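Local atomic coordinates of transcriptional regulator ZitR (Lactococcus lactis subsp. cremoris, PDB entry 6FI9), a protein that represses the zit operon when zinc is present, acting as a homodimeric, zinc-responsive MarR-family repressor that binds palindromic operator sites in the promoter. Residues 48-52 with 53-57; 114-117 with 118-121. The protein carries 3 engineered substitutions. All coordinates share one frame; numbering follows the deposited sequence.

Contact 1. Residues 48-52 with 53-57; sequences EVSTN and ARIAE
In the winged helix-turn-helix domain, Glu-48 and Arg-54 join across the link from helix 36-47 to helix 52-59. Glu-48 OE1 stands 2.9 Å from Arg-54 NH2, a salt bridge in which the oxygen sits over one face of the guanidinium. The two side chains cross at about a right angle, and with no N-H aimed at the oxygen the attraction is one of charge alone. Arg-54 reaches back because CG is anti to the backbone N (chi1 -169°) and the chain runs extended to NE. On the way it passes Ser-50: Ser-50 CB lies at the guanidinium edge, 3.6 Å from Arg-54 NH1.

Helix 52-59 is the first helix of the predicted DNA-binding helix-turn-helix, and Ser-50 and Thr-51 lead into it. Ser-50 OG donates to Thr-51 O (3.0 Å), in the carbonyl plane and on a lone pair. Thr-51 O also accepts a weak bond from Ile-55 N, 3.4 Å away. Ile-55 CG1 comes within 3.4 Å of Ser-50 OG, and its side chain also touches Ile-41 of helix 36-47 and Val-66 of helix 63-75. Ser-50 pairs through its backbone with Trp-93 of strand 92-95, tying the link to the wing.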
loop_
_atom_site.group_PDB
_atom_site.type_symbol
_atom_site.label_atom_id
_atom_site.label_comp_id
_atom_site.label_asym_id
_atom_site.label_seq_id
_atom_site.Cartn_x
_atom_site.Cartn_y
_atom_site.Cartn_z
ATOM N N GLU A 48 12.301 -5.349 24.094
ATOM C CA GLU A 48 12.846 -4.169 24.772
ATOM C C GLU A 48 11.750 -3.244 25.294
ATOM O O GLU A 48 10.808 -2.935 24.559
ATOM C CB GLU A 48 13.776 -3.386 23.821
ATOM C CG GLU A 48 15.119 -4.052 23.561
ATOM C CD GLU A 48 15.917 -3.534 22.378
ATOM O OE1 GLU A 48 15.640 -2.407 21.906
ATOM O OE2 GLU A 48 16.831 -4.260 21.925
ATOM N N VAL A 49 11.889 -2.786 26.555
ATOM C CA VAL A 49 10.955 -1.845 27.180
ATOM C C VAL A 49 11.132 -0.466 26.537
ATOM O O VAL A 49 12.147 0.204 26.737
ATOM C CB VAL A 49 10.978 -1.831 28.736
ATOM C CG1 VAL A 49 10.161 -2.983 29.304
ATOM C CG2 VAL A 49 12.400 -1.851 29.291
ATOM N N SER A 50 10.166 -0.093 25.695
ATOM C CA SER A 50 10.188 1.130 24.899
ATOM C C SER A 50 9.358 2.285 25.464
ATOM O O SER A 50 8.390 2.063 26.188
ATOM C CB SER A 50 9.762 0.811 23.467
ATOM O OG SER A 50 9.494 1.964 22.686
ATOM N N THR A 51 9.745 3.520 25.100
ATOM C CA THR A 51 9.067 4.766 25.463
ATOM C C THR A 51 8.041 5.096 24.372
ATOM O O THR A 51 8.083 4.496 23.298
ATOM C CB THR A 51 10.081 5.916 25.639
ATOM O OG1 THR A 51 10.829 6.092 24.434
ATOM C CG2 THR A 51 11.021 5.706 26.820
ATOM N N ASN A 52 7.140 6.062 24.634
ATOM C CA ASN A 52 6.096 6.506 23.700
ATOM C C ASN A 52 6.671 7.018 22.370
ATOM O O ASN A 52 6.019 6.898 21.330
ATOM C CB ASN A 52 5.236 7.592 24.357
ATOM C CG ASN A 52 3.796 7.623 23.892
ATOM O OD1 ASN A 52 3.492 7.780 22.695
ATOM N ND2 ASN A 52 2.873 7.491 24.839
ATOM N N ALA A 53 7.899 7.571 22.418
ATOM C CA ALA A 53 8.626 8.130 21.279
ATOM C C ALA A 53 9.237 7.069 20.368
ATOM O O ALA A 53 9.132 7.196 19.148
ATOM C CB ALA A 53 9.698 9.088 21.770
ATOM N N ARG A 54 9.881 6.035 20.951
ATOM C CA ARG A 54 10.523 4.948 20.206
ATOM C C ARG A 54 9.516 4.103 19.421
ATOM O O ARG A 54 9.851 3.646 18.331
ATOM C CB ARG A 54 11.392 4.076 21.129
ATOM C CG ARG A 54 12.297 3.079 20.405
ATOM C CD ARG A 54 12.803 2.006 21.347
ATOM N NE ARG A 54 13.561 0.967 20.646
ATOM C CZ ARG A 54 13.203 -0.311 20.588
ATOM N NH1 ARG A 54 12.097 -0.727 21.192
ATOM N NH2 ARG A 54 13.954 -1.187 19.934
ATOM N N ILE A 55 8.285 3.921 19.955
ATOM C CA ILE A 55 7.202 3.162 19.301
ATOM C C ILE A 55 6.868 3.807 17.940
ATOM O O ILE A 55 6.747 3.091 16.949
ATOM C CB ILE A 55 5.957 2.995 20.231
ATOM C CG1 ILE A 55 6.310 2.182 21.506
ATOM C CG2 ILE A 55 4.778 2.347 19.487
ATOM C CD1 ILE A 55 5.402 2.429 22.731
ATOM N N ALA A 56 6.791 5.157 17.895
ATOM C CA ALA A 56 6.527 5.941 16.682
ATOM C C ALA A 56 7.678 5.819 15.677
ATOM O O ALA A 56 7.438 5.798 14.470
ATOM C CB ALA A 56 6.302 7.405 17.040
ATOM N N GLU A 57 8.921 5.734 16.187
ATOM C CA GLU A 57 10.155 5.604 15.408
ATOM C C GLU A 57 10.254 4.211 14.767
ATOM O O GLU A 57 10.589 4.113 13.584
ATOM C CB GLU A 57 11.378 5.901 16.307
ATOM C CG GLU A 57 12.729 5.909 15.605
ATOM C CD GLU A 57 13.644 4.748 15.950
ATOM O OE1 GLU A 57 14.113 4.069 15.009
ATOM O OE2 GLU A 57 13.897 4.518 17.155
#

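Contact 2. Residues 114-117 with 118-121; sequences LSTY and QELG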
loop_
_atom_site.group_PDB
_atom_site.type_symbol
_atom_site.label_atom_id
_atom_site.label_comp_id
_atom_site.label_asym_id
_atom_site.label_seq_id
_atom_site.Cartn_x
_atom_site.Cartn_y
_atom_site.Cartn_z
ATOM N N LEU A 114 8.153 -14.266 6.144
ATOM C CA LEU A 114 9.501 -14.299 5.590
ATOM C C LEU A 114 9.819 -15.669 5.011
ATOM O O LEU A 114 10.432 -15.748 3.949
ATOM C CB LEU A 114 10.525 -13.920 6.659
ATOM C CG LEU A 114 10.751 -12.437 6.881
ATOM C CD1 LEU A 114 11.218 -12.176 8.282
ATOM C CD2 LEU A 114 11.780 -11.905 5.930
ATOM N N SER A 115 9.369 -16.742 5.693
ATOM C CA SER A 115 9.567 -18.130 5.264
ATOM C C SER A 115 8.871 -18.405 3.954
ATOM O O SER A 115 9.424 -19.136 3.135
ATOM C CB SER A 115 9.117 -19.116 6.338
ATOM O OG SER A 115 9.963 -19.016 7.474
ATOM N N THR A 116 7.690 -17.792 3.725
ATOM C CA THR A 116 6.987 -17.965 2.452
ATOM C C THR A 116 7.774 -17.251 1.345
ATOM O O THR A 116 7.927 -17.831 0.275
ATOM C CB THR A 116 5.488 -17.618 2.521
ATOM O OG1 THR A 116 5.312 -16.262 2.884
ATOM C CG2 THR A 116 4.720 -18.504 3.494
ATOM N N TYR A 117 8.367 -16.052 1.636
ATOM C CA TYR A 117 9.201 -15.303 0.680
ATOM C C TYR A 117 10.483 -16.078 0.381
ATOM O O TYR A 117 10.989 -15.999 -0.738
ATOM C CB TYR A 117 9.609 -13.915 1.208
ATOM C CG TYR A 117 8.508 -12.944 1.575
ATOM C CD1 TYR A 117 7.320 -12.901 0.853
ATOM C CD2 TYR A 117 8.711 -11.979 2.557
ATOM C CE1 TYR A 117 6.335 -11.965 1.147
ATOM C CE2 TYR A 117 7.731 -11.047 2.866
ATOM C CZ TYR A 117 6.543 -11.046 2.163
ATOM O OH TYR A 117 5.579 -10.123 2.477
ATOM N N GLN A 118 11.023 -16.790 1.397
ATOM C CA GLN A 118 12.228 -17.613 1.291
ATOM C C GLN A 118 11.971 -18.755 0.301
ATOM O O GLN A 118 12.816 -18.988 -0.566
ATOM C CB GLN A 118 12.635 -18.157 2.670
ATOM C CG GLN A 118 13.986 -18.873 2.699
ATOM C CD GLN A 118 14.406 -19.312 4.085
ATOM O OE1 GLN A 118 13.586 -19.517 4.991
ATOM N NE2 GLN A 118 15.707 -19.478 4.278
ATOM N N GLU A 119 10.781 -19.416 0.397
ATOM C CA GLU A 119 10.347 -20.508 -0.475
ATOM C C GLU A 119 10.320 -20.072 -1.941
ATOM O O GLU A 119 10.921 -20.743 -2.780
ATOM C CB GLU A 119 8.966 -21.030 -0.045
ATOM C CG GLU A 119 8.973 -21.852 1.234
ATOM C CD GLU A 119 7.597 -22.267 1.724
ATOM O OE1 GLU A 119 6.839 -21.395 2.211
ATOM O OE2 GLU A 119 7.283 -23.475 1.625
ATOM N N LEU A 120 9.664 -18.930 -2.241
ATOM C CA LEU A 120 9.549 -18.361 -3.596
ATOM C C LEU A 120 10.917 -18.069 -4.208
ATOM O O LEU A 120 11.116 -18.278 -5.402
ATOM C CB LEU A 120 8.674 -17.090 -3.632
ATOM C CG LEU A 120 7.497 -16.995 -2.649
ATOM C CD1 LEU A 120 7.046 -15.575 -2.477
ATOM C CD2 LEU A 120 6.345 -17.875 -3.046
ATOM N N GLY A 121 11.841 -17.610 -3.374
ATOM C CA GLY A 121 13.212 -17.323 -3.768
ATOM C C GLY A 121 14.003 -18.586 -4.033
ATOM O O GLY A 121 14.761 -18.645 -5.007
#
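Gln-118 meets Leu-114 and Ser-115 one turn back on helix 100-122. Gln-118 N bonds to Leu-114 O at 2.8 Å, and its CB rests against the carbonyl oxygens of both residues. With CG anti to the backbone N (chi1 -172°) the extended side chain runs back alongside Ser-115, and OE1 makes a weak hydrogen bond to Arg-3 NH1 of the second subunit. Ser-115 OG nearby is held instead by Glu-111 O, in the preceding turn.

Glu-119 continues the helical pattern, its N 3.1 Å from Ser-115 O. Its side chain lies back along the preceding turn because CG stands beside the backbone N, anti to the carbonyl carbon (chi1 -73°). Glu-119 OE1 thereby comes to 3.4 Å from Thr-116 CA and 3.8 Å from Thr-116 CG2, a contact of carboxylate against carbon. Thr-116 OG1 is engaged elsewhere, hydrogen-bonded to Thr-113 O.

Leu-120 bonds through its N to Thr-116 O, the straightest of the four backbone bonds at 165°. Its CD1 approaches the edge of the Tyr-117 ring, near the ring plane, 4.3 Å from Tyr-117 CD1. Gly-121 completes the series with N 3.2 Å from Tyr-117 O.

This end of helix 100-122 belongs to the dimer interface. Tyr-117 packs on Ile-23 and Leu-25 of its own chain and on Leu-10 in helix 2-16 of the second subunit, while Leu-120 meets Val-138 in helix 126-140 of that subunit.

The contacts lie on opposite sides of the chain's centre, their centres about 30 Å apart, and share no helix. In contact 1 Ser-50 and Ile-55 are buried and Glu-48 exposed; in contact 2 Tyr-117, Leu-120 and Gly-121 are buried, Gln-118 and Glu-119 exposed. Contact 1 joins a loop to the helix that follows in the DNA-binding part, so a charge pair and a side-chain hydroxyl do much of the work. Contact 2 stays within one long helix, held by regular backbone bonds, and both apolar (Tyr-117, Leu-120) and polar (Gln-118) side chains meet the second subunit. Zinc ligands come from the helix carrying contact 2 (His-106, His-110) and the one preceding contact 1 (Glu-39, His-40).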